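Local coordinates for protein L-threonine dehydrogenase (PDB 2YY7) that probably oxidises L-threonine at its 3-hydroxyl group with NAD as the hydride acceptor, as a member of the NAD-dependent epimerase/dehydratase family, at residues I168-L173 against Y240-M245. Numbering follows the deposited sequence.
With NAD (nicotinamide-adenine-dinucleotide), chain E.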
ATOM      1  N   ILE A 168      14.576   6.634   1.806  1.00  9.85           N
ATOM      2  CA  ILE A 168      14.703   6.688   3.252  1.00  9.99           C
ATOM      3  C   ILE A 168      13.409   7.253   3.838  1.00 10.11           C
ATOM      4  O   ILE A 168      12.761   8.122   3.245  1.00  8.77           O
ATOM      5  CB  ILE A 168      15.918   7.550   3.723  1.00 11.34           C
ATOM      6  CG1 ILE A 168      15.867   8.941   3.103  1.00 12.34           C
ATOM      7  CG2 ILE A 168      17.227   6.862   3.345  1.00 10.66           C
ATOM      8  CD1 ILE A 168      17.117   9.762   3.398  1.00 12.53           C
ATOM      9  N   ARG A 169      13.022   6.729   4.992  1.00  9.09           N
ATOM     10  CA  ARG A 169      11.817   7.175   5.667  1.00  9.81           C
ATOM     11  C   ARG A 169      12.191   8.326   6.603  1.00 10.11           C
ATOM     12  O   ARG A 169      12.429   8.116   7.792  1.00 11.16           O
ATOM     13  CB  ARG A 169      11.204   6.004   6.454  1.00  8.64           C
ATOM     14  CG  ARG A 169      10.730   4.834   5.579  1.00  9.26           C
ATOM     15  CD  ARG A 169      10.489   3.567   6.418  1.00  9.51           C
ATOM     16  NE  ARG A 169      10.000   2.442   5.617  1.00 10.20           N
ATOM     17  CZ  ARG A 169      10.144   1.161   5.956  1.00 10.51           C
ATOM     18  NH1 ARG A 169      10.763   0.831   7.086  1.00  9.44           N
ATOM     19  NH2 ARG A 169       9.686   0.205   5.159  1.00  7.68           N
ATOM     20  N   TYR A 170      12.261   9.545   6.064  1.00  9.88           N
ATOM     21  CA  TYR A 170      12.616  10.711   6.883  1.00  9.77           C
ATOM     22  C   TYR A 170      11.691  10.892   8.086  1.00 10.01           C
ATOM     23  O   TYR A 170      10.475  10.734   7.969  1.00  9.12           O
ATOM     24  CB  TYR A 170      12.478  12.032   6.116  1.00  9.15           C
ATOM     25  CG  TYR A 170      13.345  12.297   4.904  1.00  9.04           C
ATOM     26  CD1 TYR A 170      14.738  12.217   4.959  1.00  8.49           C
ATOM     27  CD2 TYR A 170      12.761  12.752   3.724  1.00  7.39           C
ATOM     28  CE1 TYR A 170      15.524  12.595   3.852  1.00  8.83           C
ATOM     29  CE2 TYR A 170      13.528  13.128   2.631  1.00  6.39           C
ATOM     30  CZ  TYR A 170      14.901  13.050   2.696  1.00  7.47           C
ATOM     31  OH  TYR A 170      15.628  13.433   1.588  1.00  6.55           O
ATOM     32  N   PRO A 171      12.253  11.208   9.262  1.00 10.99           N
ATOM     33  CA  PRO A 171      11.364  11.422  10.405  1.00 11.19           C
ATOM     34  C   PRO A 171      10.938  12.893  10.256  1.00 11.55           C
ATOM     35  O   PRO A 171      11.140  13.475   9.192  1.00 11.68           O
ATOM     36  CB  PRO A 171      12.275  11.177  11.612  1.00 12.04           C
ATOM     37  CG  PRO A 171      13.629  11.513  11.110  1.00 11.48           C
ATOM     38  CD  PRO A 171      13.634  10.953   9.709  1.00 10.56           C
ATOM     39  N   GLY A 172      10.342  13.495  11.280  1.00 10.88           N
ATOM     40  CA  GLY A 172       9.954  14.896  11.159  1.00 10.69           C
ATOM     41  C   GLY A 172      11.200  15.752  10.972  1.00 11.25           C
ATOM     42  O   GLY A 172      12.127  15.660  11.778  1.00 11.54           O
ATOM     43  N   LEU A 173      11.231  16.582   9.930  1.00 10.94           N
ATOM     44  CA  LEU A 173      12.408  17.417   9.659  1.00 11.22           C
ATOM     45  C   LEU A 173      12.296  18.869  10.121  1.00 11.43           C
ATOM     46  O   LEU A 173      11.239  19.492  10.025  1.00 11.72           O
ATOM     47  CB  LEU A 173      12.748  17.390   8.162  1.00 10.56           C
ATOM     48  CG  LEU A 173      13.050  16.033   7.524  1.00  7.53           C
ATOM     49  CD1 LEU A 173      13.638  16.259   6.135  1.00  8.81           C
ATOM     50  CD2 LEU A 173      14.029  15.244   8.383  1.00  7.05           C
ATOM     51  N   TYR A 240      14.630   2.808   3.675  1.00 10.79           N
ATOM     52  CA  TYR A 240      15.371   2.631   4.920  1.00 10.93           C
ATOM     53  C   TYR A 240      14.828   3.431   6.091  1.00 10.92           C
ATOM     54  O   TYR A 240      14.467   4.600   5.940  1.00 10.36           O
ATOM     55  CB  TYR A 240      16.833   3.057   4.728  1.00 11.10           C
ATOM     56  CG  TYR A 240      17.745   2.017   4.127  1.00  9.48           C
ATOM     57  CD1 TYR A 240      18.402   1.090   4.936  1.00 10.37           C
ATOM     58  CD2 TYR A 240      17.974   1.974   2.755  1.00  9.64           C
ATOM     59  CE1 TYR A 240      19.272   0.143   4.390  1.00 10.01           C
ATOM     60  CE2 TYR A 240      18.839   1.033   2.198  1.00  9.73           C
ATOM     61  CZ  TYR A 240      19.484   0.125   3.023  1.00 10.66           C
ATOM     62  OH  TYR A 240      20.349  -0.794   2.480  1.00 10.34           O
ATOM     63  N   ASN A 241      14.758   2.796   7.257  1.00 11.24           N
ATOM     64  CA  ASN A 241      14.353   3.507   8.458  1.00 12.19           C
ATOM     65  C   ASN A 241      15.532   4.473   8.624  1.00 12.33           C
ATOM     66  O   ASN A 241      16.662   4.135   8.265  1.00 11.29           O
ATOM     67  CB  ASN A 241      14.287   2.557   9.662  1.00 13.48           C
ATOM     68  CG  ASN A 241      12.866   2.108   9.990  1.00 12.95           C
ATOM     69  OD1 ASN A 241      11.916   2.429   9.279  1.00 15.53           O
ATOM     70  ND2 ASN A 241      12.724   1.360  11.074  1.00 10.73           N
ATOM     71  N   LEU A 242      15.275   5.666   9.142  1.00 12.29           N
ATOM     72  CA  LEU A 242      16.328   6.658   9.337  1.00 12.02           C
ATOM     73  C   LEU A 242      16.030   7.414  10.629  1.00 12.62           C
ATOM     74  O   LEU A 242      14.926   7.917  10.817  1.00 11.91           O
ATOM     75  CB  LEU A 242      16.360   7.639   8.159  1.00 11.06           C
ATOM     76  CG  LEU A 242      17.560   8.589   8.109  1.00 12.00           C
ATOM     77  CD1 LEU A 242      18.768   7.852   7.539  1.00 11.83           C
ATOM     78  CD2 LEU A 242      17.233   9.797   7.238  1.00 12.10           C
ATOM     79  N   ALA A 243      17.007   7.500  11.520  1.00 13.28           N
ATOM     80  CA  ALA A 243      16.775   8.178  12.786  1.00 13.48           C
ATOM     81  C   ALA A 243      17.905   9.089  13.233  1.00 13.24           C
ATOM     82  O   ALA A 243      19.043   8.975  12.772  1.00 12.92           O
ATOM     83  CB  ALA A 243      16.492   7.147  13.869  1.00 13.29           C
ATOM     84  N   ALA A 244      17.562   9.996  14.142  1.00 13.67           N
ATOM     85  CA  ALA A 244      18.509  10.940  14.717  1.00 13.77           C
ATOM     86  C   ALA A 244      18.044  11.286  16.131  1.00 14.42           C
ATOM     87  O   ALA A 244      18.701  10.932  17.106  1.00 15.31           O
ATOM     88  CB  ALA A 244      18.595  12.205  13.859  1.00 12.77           C
ATOM     89  N   MET A 245      16.897  11.956  16.234  1.00 14.55           N
ATOM     90  CA  MET A 245      16.352  12.356  17.530  1.00 15.52           C
ATOM     91  C   MET A 245      14.917  11.907  17.760  1.00 14.70           C
ATOM     92  O   MET A 245      14.217  11.496  16.840  1.00 14.74           O
ATOM     93  CB  MET A 245      16.344  13.880  17.671  1.00 14.66           C
ATOM     94  CG  MET A 245      17.563  14.606  17.163  1.00 17.68           C
ATOM     95  SD  MET A 245      17.271  16.383  17.295  1.00 17.47           S
ATOM     96  CE  MET A 245      16.378  16.697  15.761  1.00 19.83           C
TER
HETATM   97  PA  NAD E3001       7.399  20.810   0.640  1.00  9.94           P
HETATM   98  O1A NAD E3001       8.078  21.828   1.489  1.00 10.01           O
HETATM   99  O2A NAD E3001       5.914  20.809   0.706  1.00 10.53           O
HETATM  100  O5B NAD E3001       7.946  20.857  -0.845  1.00  8.58           O
HETATM  101  C5B NAD E3001       7.240  20.279  -1.904  1.00  3.91           C
HETATM  102  C4B NAD E3001       7.599  20.987  -3.187  1.00  5.99           C
HETATM  103  O4B NAD E3001       7.011  20.256  -4.264  1.00  7.54           O
HETATM  104  C3B NAD E3001       7.054  22.435  -3.223  1.00  7.81           C
HETATM  105  O3B NAD E3001       8.088  23.382  -3.540  1.00  8.85           O
HETATM  106  C2B NAD E3001       5.928  22.354  -4.262  1.00  7.51           C
HETATM  107  O2B NAD E3001       5.753  23.569  -4.970  1.00  8.79           O
HETATM  108  C1B NAD E3001       6.415  21.200  -5.151  1.00  8.55           C
HETATM  109  N9A NAD E3001       5.339  20.614  -5.964  1.00  8.89           N
HETATM  110  C8A NAD E3001       4.044  20.324  -5.535  1.00 10.09           C
HETATM  111  N7A NAD E3001       3.365  19.824  -6.578  1.00  8.19           N
HETATM  112  C5A NAD E3001       4.212  19.778  -7.630  1.00  9.44           C
HETATM  113  C6A NAD E3001       4.018  19.387  -8.945  1.00  8.67           C
HETATM  114  N6A NAD E3001       2.824  19.031  -9.368  1.00  7.69           N
HETATM  115  N1A NAD E3001       5.061  19.476  -9.829  1.00  8.28           N
HETATM  116  C2A NAD E3001       6.302  19.946  -9.426  1.00  9.67           C
HETATM  117  N3A NAD E3001       6.509  20.368  -8.127  1.00  8.46           N
HETATM  118  C4A NAD E3001       5.451  20.282  -7.256  1.00  7.80           C
HETATM  119  O3  NAD E3001       7.827  19.344   1.134  1.00  9.50           O
HETATM  120  PN  NAD E3001       9.234  18.840   1.767  1.00  9.35           P
HETATM  121  O1N NAD E3001      10.419  19.411   1.044  1.00  7.46           O
HETATM  122  O2N NAD E3001       9.069  18.931   3.243  1.00 14.18           O
HETATM  123  O5D NAD E3001       9.168  17.256   1.416  1.00  8.59           O
HETATM  124  C5D NAD E3001       9.775  16.741   0.221  1.00  7.19           C
HETATM  125  C4D NAD E3001       9.627  15.195   0.219  1.00  6.92           C
HETATM  126  O4D NAD E3001      10.121  14.661   1.434  1.00  6.26           O
HETATM  127  C3D NAD E3001       8.174  14.717   0.142  1.00  9.06           C
HETATM  128  O3D NAD E3001       8.137  13.498  -0.592  1.00 10.26           O
HETATM  129  C2D NAD E3001       7.830  14.393   1.576  1.00  9.11           C
HETATM  130  O2D NAD E3001       6.733  13.511   1.588  1.00 10.15           O
HETATM  131  C1D NAD E3001       9.149  13.827   2.103  1.00  6.43           C
HETATM  132  N1N NAD E3001       9.197  13.933   3.579  1.00  6.65           N
HETATM  133  C2N NAD E3001       9.306  15.173   4.176  1.00  5.39           C
HETATM  134  C3N NAD E3001       9.349  15.263   5.563  1.00  7.35           C
HETATM  135  C7N NAD E3001       9.586  16.586   6.238  1.00  7.03           C
HETATM  136  O7N NAD E3001       9.532  16.561   7.622  1.00  9.20           O
HETATM  137  N7N NAD E3001       9.785  17.724   5.549  1.00 11.22           N
HETATM  138  C4N NAD E3001       9.257  14.100   6.351  1.00  5.97           C
HETATM  139  C5N NAD E3001       9.173  12.850   5.732  1.00  4.61           C
HETATM  140  C6N NAD E3001       9.122  12.770   4.354  1.00  2.20           C
HETATM  141  O   HOH W   1      12.701   6.743   9.955  1.00  6.31           O
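Arg169 and Asn241 join the two segments through their side chains, beside a nearly straight backbone hydrogen bond from Arg169 N to Tyr240 O of 2.7 Å. The Arg169 side chain starts along the same carbonyl: Arg169 CB lies 3.6 Å from Tyr240 O, and CG is also near that oxygen. With CG beside the backbone N (chi1 -64°) and the chain extended to NE, Arg169 CD reaches Asn241 OD1 at 3.4 Å. NE and CZ pass farther from this oxygen than CD does. At the tip, Arg169 NH1 donates to Asn241 OD1 at 2.9 Å. The oxygen lies in the guanidinium plane, but the donor sits above the amide carbonyl plane. NH1 also binds Gln133 O, and NH2 forms a salt bridge with Glu151. An alanine at Arg169 would probably leave Glu151 without this charge partner and Asn241 OD1 without this donor.

Ile168 pairs with Tyr240 in parallel, which sets strand 240-241 beside strand 164-174 of the Rossmann-type sheet. Beyond it the chains separate, and a water bridges them. It donates to Arg169 O and accepts from Leu242 N. On the Ile168 face of the sheet, opposite Arg169, Leu242 CD2 packs on Ile168 CD1 at 3.8 Å and nears the edge of the Tyr170 ring. Pro171 CD rests 3.5 Å from Leu242 O. Tyr170 CB meets the nicotinamide of NAD at C5N. Further on, Leu173 N donates to the carboxamide oxygen O7N of NAD at 2.9 Å.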